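Long-range contacts in superoxide dismutase (Porphyromonas gingivalis, PDB 1UER), which catalyses the dismutation of superoxide radicals to oxygen and hydrogen peroxide, using one manganese or iron ion in each subunit of a homodimer: residues 30-35 with 73-78; 79-84 with 154-159; 119-124 with 139-144. One frame throughout, in Å; residues are numbered along the deposited sequence.

How the interactions relate
From the N terminus, interaction 1 comes first and closes the alpha hairpin, joining helix 21-42 to helix 62-79. Interaction 2 opens just where that second helix ends: residues 79-84 reach across 70 residues to strand 151-157, tying the helical hairpin to the C-terminal sheet. Interaction 3 falls within this second loop and pairs strands 122-128 and 134-140 of the three-stranded sheet. Strand 122-128 lies in the middle and also bonds to strand 151-157, through Phe156 N to Val124 O. Interactions 1 and 2 share the iron ion and its water. Interactions 1 and 3 meet where Asn73 bonds to Gly143 and Asn144.

Interaction 1 (30-35 with 73-78); sequences KHLKTY and NHNLYF. With FE (Fe (III) ion), chain E.
The rings of Tyr35 and His74 meet with their planes 33° apart and their centroids separated by 5.5 Å. The touching atoms are Tyr35 CE2 and His74 CE1, at 3.7 Å. The Phe78 ring has Tyr77 CD2 over the centre of one face, and Leu32 CD2 touches its CD2 and CE2 atoms. Leu32 fills the middle of the contact. Its CG lies anti to the backbone N (chi1 -175°), which carries both methyls toward the facing helix. CD1 packs 3.7 Å from His74 CB, and CD2 reaches between that CB and the side chains of Asn75 and Phe78. The short helix segments run at 143° to each other, with axes 11.2 Å apart, so side chains fill the interface.

The His74 imidazole is held at both nitrogens. NE2 binds the iron ion at 2.2 Å, and ND1 is hydrogen-bonded to Gln70 O. Tyr35 OH bonds to Gln70 NE2, so one glutamine serves both rings. His27, Asp157, His161 and a water complete the metal shell. This is the antiparallel alpha hairpin of iron/manganese superoxide dismutases, which supplies His27 and His74 to the metal.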
loop_
_atom_site.group_PDB
_atom_site.type_symbol
_atom_site.label_atom_id
_atom_site.label_comp_id
_atom_site.label_asym_id
_atom_site.label_seq_id
_atom_site.Cartn_x
_atom_site.Cartn_y
_atom_site.Cartn_z
ATOM N N LYS A 30 12.266 -11.553 -0.780
ATOM C CA LYS A 30 10.983 -12.101 -0.344
ATOM C C LYS A 30 9.809 -11.629 -1.215
ATOM O O LYS A 30 9.113 -12.453 -1.816
ATOM C CB LYS A 30 10.687 -11.772 1.133
ATOM C CG LYS A 30 11.759 -12.257 2.133
ATOM C CD LYS A 30 11.666 -13.757 2.418
ATOM C CE LYS A 30 12.869 -14.232 3.236
ATOM N NZ LYS A 30 13.398 -13.148 4.106
ATOM N N HIS A 31 9.583 -10.319 -1.281
ATOM C CA HIS A 31 8.463 -9.806 -2.064
ATOM C C HIS A 31 8.498 -10.247 -3.535
ATOM O O HIS A 31 7.519 -10.820 -4.040
ATOM C CB HIS A 31 8.410 -8.264 -1.995
ATOM C CG HIS A 31 7.991 -7.729 -0.661
ATOM N ND1 HIS A 31 6.667 -7.506 -0.328
ATOM C CD2 HIS A 31 8.715 -7.394 0.437
ATOM C CE1 HIS A 31 6.600 -7.064 0.918
ATOM N NE2 HIS A 31 7.822 -6.994 1.402
ATOM N N LEU A 32 9.616 -10.003 -4.211
ATOM C CA LEU A 32 9.704 -10.373 -5.628
ATOM C C LEU A 32 9.644 -11.884 -5.805
ATOM O O LEU A 32 8.998 -12.348 -6.718
ATOM C CB LEU A 32 10.968 -9.787 -6.294
ATOM C CG LEU A 32 11.082 -10.014 -7.826
ATOM C CD1 LEU A 32 9.786 -9.630 -8.550
ATOM C CD2 LEU A 32 12.289 -9.191 -8.376
ATOM N N LYS A 33 10.319 -12.636 -4.939
ATOM C CA LYS A 33 10.274 -14.106 -4.995
ATOM C C LYS A 33 8.809 -14.583 -4.951
ATOM O O LYS A 33 8.425 -15.460 -5.728
ATOM C CB LYS A 33 11.051 -14.712 -3.830
ATOM C CG LYS A 33 11.064 -16.259 -3.806
ATOM C CD LYS A 33 12.301 -16.768 -3.103
ATOM C CE LYS A 33 12.050 -18.153 -2.529
ATOM N NZ LYS A 33 12.195 -18.148 -1.022
ATOM N N THR A 34 8.002 -13.991 -4.063
ATOM C CA THR A 34 6.598 -14.339 -3.945
ATOM C C THR A 34 5.815 -14.022 -5.226
ATOM O O THR A 34 4.998 -14.835 -5.679
ATOM C CB THR A 34 5.965 -13.618 -2.737
ATOM O OG1 THR A 34 6.552 -14.129 -1.523
ATOM C CG2 THR A 34 4.461 -13.854 -2.720
ATOM N N TYR A 35 6.048 -12.857 -5.825
ATOM C CA TYR A 35 5.355 -12.499 -7.068
ATOM C C TYR A 35 5.687 -13.508 -8.180
ATOM O O TYR A 35 4.800 -13.945 -8.919
ATOM C CB TYR A 35 5.764 -11.115 -7.534
ATOM C CG TYR A 35 5.244 -9.997 -6.654
ATOM C CD1 TYR A 35 3.896 -9.937 -6.297
ATOM C CD2 TYR A 35 6.095 -8.977 -6.223
ATOM C CE1 TYR A 35 3.404 -8.851 -5.512
ATOM C CE2 TYR A 35 5.622 -7.907 -5.450
ATOM C CZ TYR A 35 4.285 -7.853 -5.105
ATOM O OH TYR A 35 3.827 -6.790 -4.372
ATOM N N ASN A 73 7.442 -4.777 -13.149
ATOM C CA ASN A 73 7.809 -3.533 -12.474
ATOM C C ASN A 73 9.131 -3.712 -11.708
ATOM O O ASN A 73 10.032 -2.885 -11.841
ATOM C CB ASN A 73 6.735 -3.146 -11.455
ATOM C CG ASN A 73 5.574 -2.430 -12.076
ATOM O OD1 ASN A 73 5.748 -1.678 -13.036
ATOM N ND2 ASN A 73 4.373 -2.615 -11.502
ATOM N N HIS A 74 9.227 -4.774 -10.897
ATOM C CA HIS A 74 10.445 -4.981 -10.108
ATOM C C HIS A 74 11.685 -5.329 -10.936
ATOM O O HIS A 74 12.798 -4.904 -10.605
ATOM C CB HIS A 74 10.188 -6.021 -9.015
ATOM C CG HIS A 74 9.340 -5.503 -7.908
ATOM N ND1 HIS A 74 7.964 -5.563 -7.944
ATOM C CD2 HIS A 74 9.664 -4.914 -6.727
ATOM C CE1 HIS A 74 7.476 -5.038 -6.831
ATOM N NE2 HIS A 74 8.482 -4.637 -6.081
ATOM N N ASN A 75 11.510 -6.058 -12.038
ATOM C CA ASN A 75 12.682 -6.376 -12.867
ATOM C C ASN A 75 13.251 -5.050 -13.408
ATOM O O ASN A 75 14.467 -4.842 -13.407
ATOM C CB ASN A 75 12.299 -7.290 -14.035
ATOM C CG ASN A 75 11.892 -8.682 -13.577
ATOM O OD1 ASN A 75 12.136 -9.067 -12.424
ATOM N ND2 ASN A 75 11.275 -9.445 -14.478
ATOM N N LEU A 76 12.371 -4.162 -13.834
ATOM C CA LEU A 76 12.813 -2.868 -14.355
ATOM C C LEU A 76 13.407 -2.011 -13.242
ATOM O O LEU A 76 14.426 -1.345 -13.417
ATOM C CB LEU A 76 11.649 -2.166 -15.010
ATOM C CG LEU A 76 11.210 -2.858 -16.308
ATOM C CD1 LEU A 76 9.783 -2.369 -16.615
ATOM C CD2 LEU A 76 12.168 -2.539 -17.506
ATOM N N TYR A 77 12.760 -2.036 -12.090
ATOM C CA TYR A 77 13.191 -1.272 -10.919
ATOM C C TYR A 77 14.601 -1.634 -10.462
ATOM O O TYR A 77 15.458 -0.778 -10.356
ATOM C CB TYR A 77 12.200 -1.541 -9.803
ATOM C CG TYR A 77 12.477 -0.863 -8.493
ATOM C CD1 TYR A 77 12.193 0.491 -8.310
ATOM C CD2 TYR A 77 12.902 -1.600 -7.407
ATOM C CE1 TYR A 77 12.310 1.098 -7.040
ATOM C CE2 TYR A 77 13.021 -1.020 -6.143
ATOM C CZ TYR A 77 12.714 0.322 -5.962
ATOM O OH TYR A 77 12.726 0.876 -4.697
ATOM N N PHE A 78 14.823 -2.914 -10.193
ATOM C CA PHE A 78 16.141 -3.311 -9.724
ATOM C C PHE A 78 17.247 -3.158 -10.753
ATOM O O PHE A 78 18.408 -2.888 -10.375
ATOM C CB PHE A 78 16.088 -4.738 -9.204
ATOM C CG PHE A 78 15.351 -4.869 -7.871
ATOM C CD1 PHE A 78 15.810 -4.179 -6.752
ATOM C CD2 PHE A 78 14.189 -5.621 -7.774
ATOM C CE1 PHE A 78 15.104 -4.232 -5.528
ATOM C CE2 PHE A 78 13.475 -5.690 -6.566
ATOM C CZ PHE A 78 13.945 -4.989 -5.442
HETATM FE FE FE E . 7.925 -3.280 -4.479
HETATM O O HOH W 1 5.999 -2.898 -5.031
#

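Interaction 2 (79-84 with 154-159); sequences TQFRPG and LGFDVW. With FE (Fe (III) ion), chain E.
This contact joins the loop after helix 62-79 to strand 151-157 of the C-terminal sheet, the strand that supplies the metal ligand Asp157. Its centre is the carboxamide of Gln80, which pairs with the backbone of Gly155 through two hydrogen bonds. Gln80 NE2 donates to Gly155 O at 2.8 Å, and that oxygen lies in the plane of the amide. The return bond, Gly155 N to Gln80 OE1, is longer at 3.3 Å but almost straight, at 166°. The Gln80 side chain starts with CG between the backbone N and carbonyl carbon (chi1 78°), then runs extended, which brings the amide up to the strand. There it crosses Leu154 at about a right angle, with Gln80 OE1 3.7 Å from Leu154 CD1. Gln80 CG lies over the centre of one face of the Phe81 ring. That ring turns its edge to Phe156, with the CE1 atoms of Phe81 and Phe156 4.3 Å apart.

Farther along the strand, Asp157 OD2 binds the iron ion at 2.0 Å. Asp157 OD1 accepts the backbone N of Trp159 from above the carboxylate plane, an Asx turn, and takes a weak bond from the metal-bound water. His27, His74 and His161 complete the site.

Gln80 OE1 also accepts from Arg190 NH1, so two donors meet at this buried oxygen. That arginine would probably polarise the amide and strengthen the NE2 donor. The glutamine amide thus satisfies both backbone polar groups of Gly155, two residues before the metal ligand.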
loop_
_atom_site.group_PDB
_atom_site.type_symbol
_atom_site.label_atom_id
_atom_site.label_comp_id
_atom_site.label_asym_id
_atom_site.label_seq_id
_atom_site.Cartn_x
_atom_site.Cartn_y
_atom_site.Cartn_z
ATOM N N THR A 79 16.926 -3.307 -12.034
ATOM C CA THR A 79 17.995 -3.224 -13.046
ATOM C C THR A 79 18.393 -1.793 -13.467
ATOM O O THR A 79 19.418 -1.602 -14.133
ATOM C CB THR A 79 17.617 -4.012 -14.343
ATOM O OG1 THR A 79 16.335 -3.603 -14.806
ATOM C CG2 THR A 79 17.538 -5.494 -14.084
ATOM N N GLN A 80 17.615 -0.788 -13.068
ATOM C CA GLN A 80 17.906 0.578 -13.482
ATOM C C GLN A 80 18.803 1.335 -12.501
ATOM O O GLN A 80 19.146 2.500 -12.746
ATOM C CB GLN A 80 16.587 1.351 -13.677
ATOM C CG GLN A 80 15.975 1.793 -12.361
ATOM C CD GLN A 80 14.464 2.079 -12.414
ATOM O OE1 GLN A 80 13.818 2.087 -13.469
ATOM N NE2 GLN A 80 13.895 2.329 -11.237
ATOM N N PHE A 81 19.157 0.699 -11.393
ATOM C CA PHE A 81 19.992 1.375 -10.386
ATOM C C PHE A 81 21.427 0.882 -10.342
ATOM O O PHE A 81 21.696 -0.298 -10.591
ATOM C CB PHE A 81 19.422 1.171 -8.974
ATOM C CG PHE A 81 18.024 1.727 -8.769
ATOM C CD1 PHE A 81 17.733 3.046 -9.039
ATOM C CD2 PHE A 81 17.025 0.919 -8.229
ATOM C CE1 PHE A 81 16.460 3.577 -8.773
ATOM C CE2 PHE A 81 15.762 1.425 -7.966
ATOM C CZ PHE A 81 15.471 2.761 -8.235
ATOM N N ARG A 82 22.336 1.787 -9.972
ATOM C CA ARG A 82 23.731 1.417 -9.830
ATOM C C ARG A 82 24.442 2.435 -8.942
ATOM O O ARG A 82 24.067 3.598 -8.915
ATOM C CB ARG A 82 24.461 1.423 -11.186
ATOM C CG ARG A 82 24.096 0.335 -12.170
ATOM C CD ARG A 82 24.488 -1.084 -11.759
ATOM N NE ARG A 82 24.388 -1.950 -12.929
ATOM C CZ ARG A 82 23.237 -2.342 -13.447
ATOM N NH1 ARG A 82 22.088 -1.950 -12.885
ATOM N NH2 ARG A 82 23.232 -3.051 -14.576
ATOM N N PRO A 83 25.449 1.990 -8.171
ATOM C CA PRO A 83 26.216 2.906 -7.321
ATOM C C PRO A 83 27.149 3.665 -8.269
ATOM O O PRO A 83 27.433 3.195 -9.404
ATOM C CB PRO A 83 27.011 1.976 -6.399
ATOM C CG PRO A 83 27.148 0.667 -7.210
ATOM C CD PRO A 83 25.848 0.577 -7.994
ATOM N N GLY A 84 27.627 4.824 -7.819
ATOM C CA GLY A 84 28.555 5.629 -8.599
ATOM C C GLY A 84 28.012 6.185 -9.902
ATOM O O GLY A 84 28.791 6.480 -10.805
ATOM N N LEU A 154 11.519 4.606 -16.612
ATOM C CA LEU A 154 12.050 4.784 -15.253
ATOM C C LEU A 154 10.889 4.650 -14.289
ATOM O O LEU A 154 9.900 5.368 -14.423
ATOM C CB LEU A 154 12.628 6.185 -15.112
ATOM C CG LEU A 154 13.139 6.502 -13.710
ATOM C CD1 LEU A 154 14.411 5.738 -13.457
ATOM C CD2 LEU A 154 13.423 8.001 -13.605
ATOM N N GLY A 155 10.994 3.748 -13.317
ATOM C CA GLY A 155 9.859 3.597 -12.418
ATOM C C GLY A 155 10.271 3.558 -10.967
ATOM O O GLY A 155 11.192 2.837 -10.601
ATOM N N PHE A 156 9.564 4.321 -10.137
ATOM C CA PHE A 156 9.834 4.372 -8.699
ATOM C C PHE A 156 8.683 3.696 -7.974
ATOM O O PHE A 156 7.507 3.974 -8.236
ATOM C CB PHE A 156 9.956 5.828 -8.239
ATOM C CG PHE A 156 11.238 6.522 -8.688
ATOM C CD1 PHE A 156 12.264 5.793 -9.321
ATOM C CD2 PHE A 156 11.413 7.904 -8.480
ATOM C CE1 PHE A 156 13.468 6.440 -9.753
ATOM C CE2 PHE A 156 12.610 8.566 -8.906
ATOM C CZ PHE A 156 13.629 7.816 -9.543
ATOM N N ASP A 157 9.041 2.793 -7.071
ATOM C CA ASP A 157 8.097 2.001 -6.292
ATOM C C ASP A 157 7.678 2.807 -5.079
ATOM O O ASP A 157 8.540 3.203 -4.286
ATOM C CB ASP A 157 8.806 0.724 -5.838
ATOM C CG ASP A 157 7.883 -0.310 -5.240
ATOM O OD1 ASP A 157 6.681 -0.064 -5.107
ATOM O OD2 ASP A 157 8.392 -1.402 -4.904
ATOM N N VAL A 158 6.379 3.074 -4.938
ATOM C CA VAL A 158 5.923 3.802 -3.772
ATOM C C VAL A 158 5.102 2.910 -2.838
ATOM O O VAL A 158 4.470 3.398 -1.898
ATOM C CB VAL A 158 5.201 5.163 -4.097
ATOM C CG1 VAL A 158 6.195 6.125 -4.852
ATOM C CG2 VAL A 158 3.965 4.942 -4.931
ATOM N N TRP A 159 5.110 1.593 -3.091
ATOM C CA TRP A 159 4.530 0.664 -2.096
ATOM C C TRP A 159 5.393 0.919 -0.854
ATOM O O TRP A 159 6.616 1.079 -0.971
ATOM C CB TRP A 159 4.725 -0.772 -2.531
ATOM C CG TRP A 159 3.725 -1.216 -3.575
ATOM C CD1 TRP A 159 3.569 -0.742 -4.857
ATOM C CD2 TRP A 159 2.831 -2.319 -3.430
ATOM N NE1 TRP A 159 2.621 -1.524 -5.525
ATOM C CE2 TRP A 159 2.161 -2.493 -4.663
ATOM C CE3 TRP A 159 2.537 -3.188 -2.366
ATOM C CZ2 TRP A 159 1.209 -3.503 -4.860
ATOM C CZ3 TRP A 159 1.580 -4.219 -2.569
ATOM C CH2 TRP A 159 0.935 -4.350 -3.823
HETATM FE FE FE E . 7.925 -3.280 -4.479
HETATM O O HOH W 1 5.999 -2.898 -5.031
#

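Interaction 3 (119-124 with 139-144); sequences FGSGWV and EPNAGN
Trp123 O takes the shortest bond of the contact, from Glu139 N at 2.8 Å, and the bond is almost straight at 171°. The return bond, Trp123 N to Glu139 O, is 2.9 Å, so these two residues form an antiparallel hydrogen-bonded pair. Gly122 and Pro140 are the next pair, non-hydrogen-bonded. Here the strands come close: Gly122 has no side chain, and its CA packs 3.2 Å from Glu139 O. Asn141 N then donates to Ser121 O at 2.9 Å. Beyond it the chain folds back in a type II' turn from Pro140 to Gly143, closed by Gly143 N to Pro140 O.

The side chain that carries the contact is Trp123. Its CG stands beside the backbone N, anti to the carbonyl carbon (chi1 -67°), and this brings the edge of the indole to the turn. There Trp123 CD1 lies 3.3 Å from Asn141 O, which sits in the ring plane. Asn141 O also accepts a hydrogen bond from Trp159 NE1, while Trp123 NE1 gives its proton to Gln70 OE1. The Trp123 ring meets His74 and Tyr77 edge-to-face and lies about 4 Å, between nearest atoms, from the iron ion. The Glu139 side chain leads away from the partner strand, and its OE2 forms a salt bridge with Lys148. At the dimer interface, Ser121 OG bonds to Ser121 OG of the second subunit.

This is the open end of the hairpin of strands 122-128 and 134-140. Its backbone bonds fix the strand, and the Gln70 bond fixes the turn of the indole. Trp123 is thereby set as an aromatic, second-shell wall beside His74 and Asp157.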
loop_
_atom_site.group_PDB
_atom_site.type_symbol
_atom_site.label_atom_id
_atom_site.label_comp_id
_atom_site.label_asym_id
_atom_site.label_seq_id
_atom_site.Cartn_x
_atom_site.Cartn_y
_atom_site.Cartn_z
ATOM N N PHE A 119 -1.912 8.021 -3.889
ATOM C CA PHE A 119 -2.499 7.502 -2.659
ATOM C C PHE A 119 -2.513 5.989 -2.603
ATOM O O PHE A 119 -3.050 5.334 -3.504
ATOM C CB PHE A 119 -3.941 8.031 -2.518
ATOM C CG PHE A 119 -4.530 7.803 -1.153
ATOM C CD1 PHE A 119 -4.039 8.508 -0.060
ATOM C CD2 PHE A 119 -5.552 6.880 -0.964
ATOM C CE1 PHE A 119 -4.544 8.306 1.217
ATOM C CE2 PHE A 119 -6.077 6.663 0.343
ATOM C CZ PHE A 119 -5.562 7.383 1.420
ATOM N N GLY A 120 -1.967 5.429 -1.520
ATOM C CA GLY A 120 -1.969 3.977 -1.400
ATOM C C GLY A 120 -0.717 3.381 -2.019
ATOM O O GLY A 120 0.297 4.074 -2.116
ATOM N N SER A 121 -0.779 2.120 -2.440
ATOM C CA SER A 121 0.395 1.468 -3.054
ATOM C C SER A 121 0.422 1.736 -4.560
ATOM O O SER A 121 -0.628 1.900 -5.179
ATOM C CB SER A 121 0.327 -0.058 -2.881
ATOM O OG SER A 121 0.197 -0.437 -1.500
ATOM N N GLY A 122 1.614 1.729 -5.149
ATOM C CA GLY A 122 1.693 1.936 -6.587
ATOM C C GLY A 122 3.070 2.319 -7.061
ATOM O O GLY A 122 4.042 2.215 -6.304
ATOM N N TRP A 123 3.124 2.752 -8.326
ATOM C CA TRP A 123 4.372 3.127 -9.002
ATOM C C TRP A 123 4.247 4.452 -9.744
ATOM O O TRP A 123 3.156 4.762 -10.244
ATOM C CB TRP A 123 4.708 2.062 -10.066
ATOM C CG TRP A 123 5.068 0.724 -9.482
ATOM C CD1 TRP A 123 4.222 -0.197 -8.945
ATOM C CD2 TRP A 123 6.387 0.207 -9.317
ATOM N NE1 TRP A 123 4.933 -1.261 -8.440
ATOM C CE2 TRP A 123 6.270 -1.032 -8.656
ATOM C CE3 TRP A 123 7.677 0.682 -9.665
ATOM C CZ2 TRP A 123 7.372 -1.804 -8.329
ATOM C CZ3 TRP A 123 8.771 -0.097 -9.340
ATOM C CH2 TRP A 123 8.606 -1.330 -8.674
ATOM N N VAL A 124 5.325 5.234 -9.801
ATOM C CA VAL A 124 5.317 6.416 -10.659
ATOM C C VAL A 124 6.294 6.056 -11.814
ATOM O O VAL A 124 7.459 5.675 -11.594
ATOM C CB VAL A 124 5.727 7.759 -9.963
ATOM C CG1 VAL A 124 7.053 7.640 -9.242
ATOM C CG2 VAL A 124 5.748 8.854 -11.023
ATOM N N GLU A 139 0.657 4.793 -11.497
ATOM C CA GLU A 139 0.039 3.483 -11.630
ATOM C C GLU A 139 -0.340 2.857 -10.313
ATOM O O GLU A 139 0.524 2.446 -9.554
ATOM C CB GLU A 139 0.988 2.521 -12.349
ATOM C CG GLU A 139 1.374 2.941 -13.744
ATOM C CD GLU A 139 0.360 2.522 -14.778
ATOM O OE1 GLU A 139 -0.733 2.010 -14.418
ATOM O OE2 GLU A 139 0.670 2.709 -15.978
ATOM N N PRO A 140 -1.627 2.752 -10.020
ATOM C CA PRO A 140 -1.926 2.123 -8.726
ATOM C C PRO A 140 -1.565 0.644 -8.672
ATOM O O PRO A 140 -1.621 -0.088 -9.680
ATOM C CB PRO A 140 -3.435 2.304 -8.561
ATOM C CG PRO A 140 -3.816 3.403 -9.554
ATOM C CD PRO A 140 -2.845 3.209 -10.714
ATOM N N ASN A 141 -1.213 0.209 -7.469
ATOM C CA ASN A 141 -0.876 -1.176 -7.167
ATOM C C ASN A 141 0.115 -1.837 -8.135
ATOM O O ASN A 141 1.269 -1.449 -8.107
ATOM C CB ASN A 141 -2.156 -2.000 -7.012
ATOM C CG ASN A 141 -2.968 -1.587 -5.795
ATOM O OD1 ASN A 141 -2.505 -0.813 -4.968
ATOM N ND2 ASN A 141 -4.196 -2.102 -5.693
ATOM N N ALA A 142 -0.313 -2.790 -8.975
ATOM C CA ALA A 142 0.617 -3.490 -9.894
ATOM C C ALA A 142 0.742 -2.889 -11.300
ATOM O O ALA A 142 1.378 -3.489 -12.173
ATOM C CB ALA A 142 0.186 -4.963 -10.037
ATOM N N GLY A 143 0.129 -1.735 -11.499
ATOM C CA GLY A 143 0.116 -1.098 -12.809
ATOM C C GLY A 143 1.467 -0.892 -13.440
ATOM O O GLY A 143 2.438 -0.698 -12.742
ATOM N N ASN A 144 1.500 -0.923 -14.776
ATOM C CA ASN A 144 2.738 -0.708 -15.539
ATOM C C ASN A 144 2.331 -0.096 -16.886
ATOM O O ASN A 144 1.311 -0.485 -17.446
ATOM C CB ASN A 144 3.492 -2.022 -15.744
ATOM C CG ASN A 144 4.809 -1.822 -16.478
ATOM O OD1 ASN A 144 4.826 -1.760 -17.699
ATOM N ND2 ASN A 144 5.909 -1.681 -15.733
#